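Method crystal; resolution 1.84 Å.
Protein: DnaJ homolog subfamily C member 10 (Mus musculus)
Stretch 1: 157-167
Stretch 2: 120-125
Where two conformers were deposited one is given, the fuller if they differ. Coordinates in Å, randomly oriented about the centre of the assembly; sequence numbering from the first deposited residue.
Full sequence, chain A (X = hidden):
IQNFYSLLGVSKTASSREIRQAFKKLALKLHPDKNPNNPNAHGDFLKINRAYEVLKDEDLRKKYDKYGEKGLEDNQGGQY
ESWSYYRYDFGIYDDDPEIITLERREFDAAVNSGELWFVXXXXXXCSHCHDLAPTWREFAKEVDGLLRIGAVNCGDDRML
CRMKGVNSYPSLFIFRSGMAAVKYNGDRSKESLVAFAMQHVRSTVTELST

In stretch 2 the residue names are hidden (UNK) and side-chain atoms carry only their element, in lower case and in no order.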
# COMPACT_ATOMS: atom_id res chain seq x y z
N ASP A 157 -5.54 6.24 0.55
CA ASP A 157 -5.96 7.13 1.64
C ASP A 157 -5.45 8.56 1.48
O ASP A 157 -4.41 8.94 2.03
CB ASP A 157 -5.47 6.57 2.96
CG ASP A 157 -6.16 7.21 4.18
OD1 ASP A 157 -6.71 8.33 4.08
OD2 ASP A 157 -6.11 6.61 5.25
N ARG A 158 -6.21 9.35 0.74
CA ARG A 158 -5.75 10.69 0.35
C ARG A 158 -5.64 11.57 1.56
O ARG A 158 -4.74 12.40 1.64
CB ARG A 158 -6.71 11.32 -0.66
CG ARG A 158 -6.72 10.55 -1.97
CD ARG A 158 -5.49 10.78 -2.77
NE ARG A 158 -5.50 10.01 -4.03
CZ ARG A 158 -4.45 9.90 -4.84
NH1 ARG A 158 -3.31 10.49 -4.55
NH2 ARG A 158 -4.55 9.17 -5.95
N MET A 159 -6.56 11.36 2.49
CA MET A 159 -6.63 12.25 3.62
C MET A 159 -5.44 12.02 4.58
O MET A 159 -4.87 13.01 5.09
CB MET A 159 -8.03 12.24 4.22
CG MET A 159 -9.05 12.82 3.20
SD MET A 159 -8.91 14.62 2.95
CE MET A 159 -8.00 14.75 1.40
N LEU A 160 -5.02 10.76 4.72
CA LEU A 160 -3.80 10.46 5.47
C LEU A 160 -2.65 11.26 4.88
O LEU A 160 -1.99 12.02 5.60
CB LEU A 160 -3.51 8.94 5.44
CG LEU A 160 -2.20 8.48 6.12
CD1 LEU A 160 -2.07 8.95 7.59
CD2 LEU A 160 -2.09 6.96 5.98
N CYS A 161 -2.43 11.17 3.57
CA CYS A 161 -1.35 11.94 2.93
C CYS A 161 -1.53 13.43 3.16
O CYS A 161 -0.56 14.13 3.50
CB CYS A 161 -1.21 11.55 1.45
SG CYS A 161 -0.79 9.78 1.54
N ARG A 162 -2.76 13.91 3.03
CA ARG A 162 -2.98 15.35 3.21
C ARG A 162 -2.63 15.75 4.63
O ARG A 162 -2.00 16.79 4.87
CB ARG A 162 -4.42 15.76 2.87
CG ARG A 162 -4.67 17.24 3.16
CD ARG A 162 -6.06 17.63 2.66
NE ARG A 162 -6.09 17.52 1.21
CZ ARG A 162 -5.72 18.52 0.40
NH1 ARG A 162 -5.33 19.68 0.94
NH2 ARG A 162 -5.76 18.38 -0.92
N MET A 163 -3.01 14.90 5.57
CA MET A 163 -2.81 15.17 6.99
C MET A 163 -1.32 15.35 7.27
O MET A 163 -0.92 16.20 8.08
CB MET A 163 -3.38 14.04 7.83
CG MET A 163 -4.90 14.04 7.91
SD MET A 163 -5.54 12.60 8.78
CE MET A 163 -4.07 11.94 9.56
N LYS A 164 -0.51 14.55 6.59
CA LYS A 164 0.92 14.57 6.84
C LYS A 164 1.66 15.57 5.97
O LYS A 164 2.92 15.55 5.89
CB LYS A 164 1.50 13.17 6.68
CG LYS A 164 0.80 12.12 7.54
CD LYS A 164 0.90 12.53 9.04
CE LYS A 164 -0.11 11.74 9.89
NZ LYS A 164 -0.19 12.26 11.31
N GLY A 165 0.89 16.45 5.35
CA GLY A 165 1.43 17.51 4.49
C GLY A 165 2.12 16.94 3.25
O GLY A 165 3.20 17.41 2.87
N VAL A 166 1.51 15.91 2.67
CA VAL A 166 1.96 15.32 1.42
C VAL A 166 1.02 15.68 0.26
O VAL A 166 -0.10 15.16 0.18
CB VAL A 166 2.00 13.78 1.51
CG1 VAL A 166 2.39 13.22 0.15
CG2 VAL A 166 2.98 13.33 2.60
N ASN A 167 1.48 16.52 -0.66
CA ASN A 167 0.64 16.93 -1.81
C ASN A 167 1.28 16.64 -3.16
O ASN A 167 0.73 17.07 -4.18
CB ASN A 167 0.27 18.42 -1.75
CG ASN A 167 1.32 19.27 -0.98
OD1 ASN A 167 1.04 19.79 0.12
ND2 ASN A 167 2.55 19.38 -1.56
N UNK A 120 7.98 6.14 2.38
CA UNK A 120 7.80 6.60 1.03
C UNK A 120 6.30 6.73 0.79
O UNK A 120 5.60 5.69 0.75
n UNK A 120 8.60 5.01 -2.27
c UNK A 120 8.11 5.87 -1.39
o UNK A 120 7.52 6.90 -1.72
c UNK A 120 8.39 5.57 0.07
N UNK A 121 5.84 7.97 0.67
CA UNK A 121 4.44 8.29 0.33
C UNK A 121 4.36 8.40 -1.18
O UNK A 121 4.98 9.28 -1.80
c UNK A 121 3.84 9.59 2.44
c UNK A 121 4.95 9.85 3.25
c UNK A 121 2.50 9.34 4.43
c UNK A 121 4.85 9.80 4.65
c UNK A 121 3.98 9.63 0.95
c UNK A 121 2.61 9.37 3.03
c UNK A 121 3.61 9.56 5.22
N UNK A 122 3.64 7.48 -1.78
CA UNK A 122 3.55 7.42 -3.26
C UNK A 122 2.10 7.44 -3.71
O UNK A 122 1.17 7.44 -2.90
o UNK A 122 1.80 1.17 -2.51
c UNK A 122 3.35 2.95 -1.77
c UNK A 122 2.22 3.03 -3.87
c UNK A 122 2.85 4.21 -4.19
c UNK A 122 3.73 4.84 -3.33
c UNK A 122 4.01 4.22 -2.11
c UNK A 122 4.35 6.17 -3.75
c UNK A 122 2.48 2.39 -2.68
N UNK A 123 1.86 7.49 -5.03
CA UNK A 123 0.51 7.50 -5.54
C UNK A 123 0.51 6.67 -6.83
O UNK A 123 1.54 6.63 -7.51
c UNK A 123 0.03 8.94 -5.78
o UNK A 123 -1.24 8.99 -6.40
N UNK A 124 -0.61 5.99 -7.14
CA UNK A 124 -0.68 5.23 -8.38
C UNK A 124 -0.56 6.21 -9.59
O UNK A 124 -0.90 7.39 -9.47
c UNK A 124 -1.81 5.75 -6.30
c UNK A 124 -2.87 5.39 -7.34
c UNK A 124 -2.09 4.58 -8.33
N UNK A 125 -0.05 5.75 -10.73
CA UNK A 125 0.02 6.62 -11.90
C UNK A 125 1.13 7.66 -11.81
O UNK A 125 1.04 8.72 -12.44
O HOH W 1 -2.97 9.59 -8.63

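Position 120 carries four side-chain atoms: two carbons, the second holding one oxygen and one nitrogen. It is buried in the strand, yet its side chain is out of reach of stretch 1. That is a carboxamide one methylene from the backbone, so the residue is Asn120.

At position 121 a single carbon leads to a ring of six carbons with no heteroatom. CA-to-CB points toward stretch 1, and the ring meets a sulfur, a valine methyl and the CB of Lys164. A bare six-membered ring on a methylene is phenylalanine, Phe121, with chi1 in the m well. Val166 CG2 sits over one face, 4.0 Å from the centroid of the Phe121 ring and 18° off the normal, a CH-pi contact. Cys161 SG approaches the edge instead, 3.7 Å from Phe121 CD1. Lys164 CB lies 4.4 Å from Phe121 CZ.

Position 122 again has one carbon and a six-carbon ring, but here the ring bears an oxygen. Its CA-to-CB bond points away from stretch 1, as the alternation of a strand leads one to expect after 121, and its side chain makes no contact there. The ring oxygen makes it Tyr122.

Position 123 has just one carbon and one oxygen, turned toward stretch 1 with the oxygen near the guanidinium of Arg158. This is Ser123, chi1 t. Arg158 NH1 donates a hydrogen bond to Ser123 OG at 3.2 Å, with the hydroxyl at the guanidinium's edge, near its plane, where the N-H bonds point.

At position 124 three carbons close a ring onto the backbone nitrogen, and one of them only grazes the guanidinium of Arg158. This is Pro124; Pro124 CG lies 4.4 Å from Arg158 NH2. Its carbonyl matters more, because a water oxygen donates to Pro124 O at 3.1 Å, accepts from Arg158 NH2 at 3.1 Å and lies 2.9 Å from Ser123 OG.

Position 125 has no side-chain atoms, touches nothing on stretch 1 and has a positive phi of 75°, a backbone shape that favours glycine: Gly125.

Phe121 supplies 99 Å² of the 277 Å² buried, its ring held by Val166 over a face and Cys161 at an edge. Nearer the start of the helix, Arg158 begins sideways but brings its end closer, reaching Ser123 directly and Pro124 O through water. The rule to read is compact: one aromatic packs against Cys161 in the helix and Lys164 and Val166 just beyond it, while a long polar arm ties down the strand's exit.

Stretch 2 (120-125) NFYSPG
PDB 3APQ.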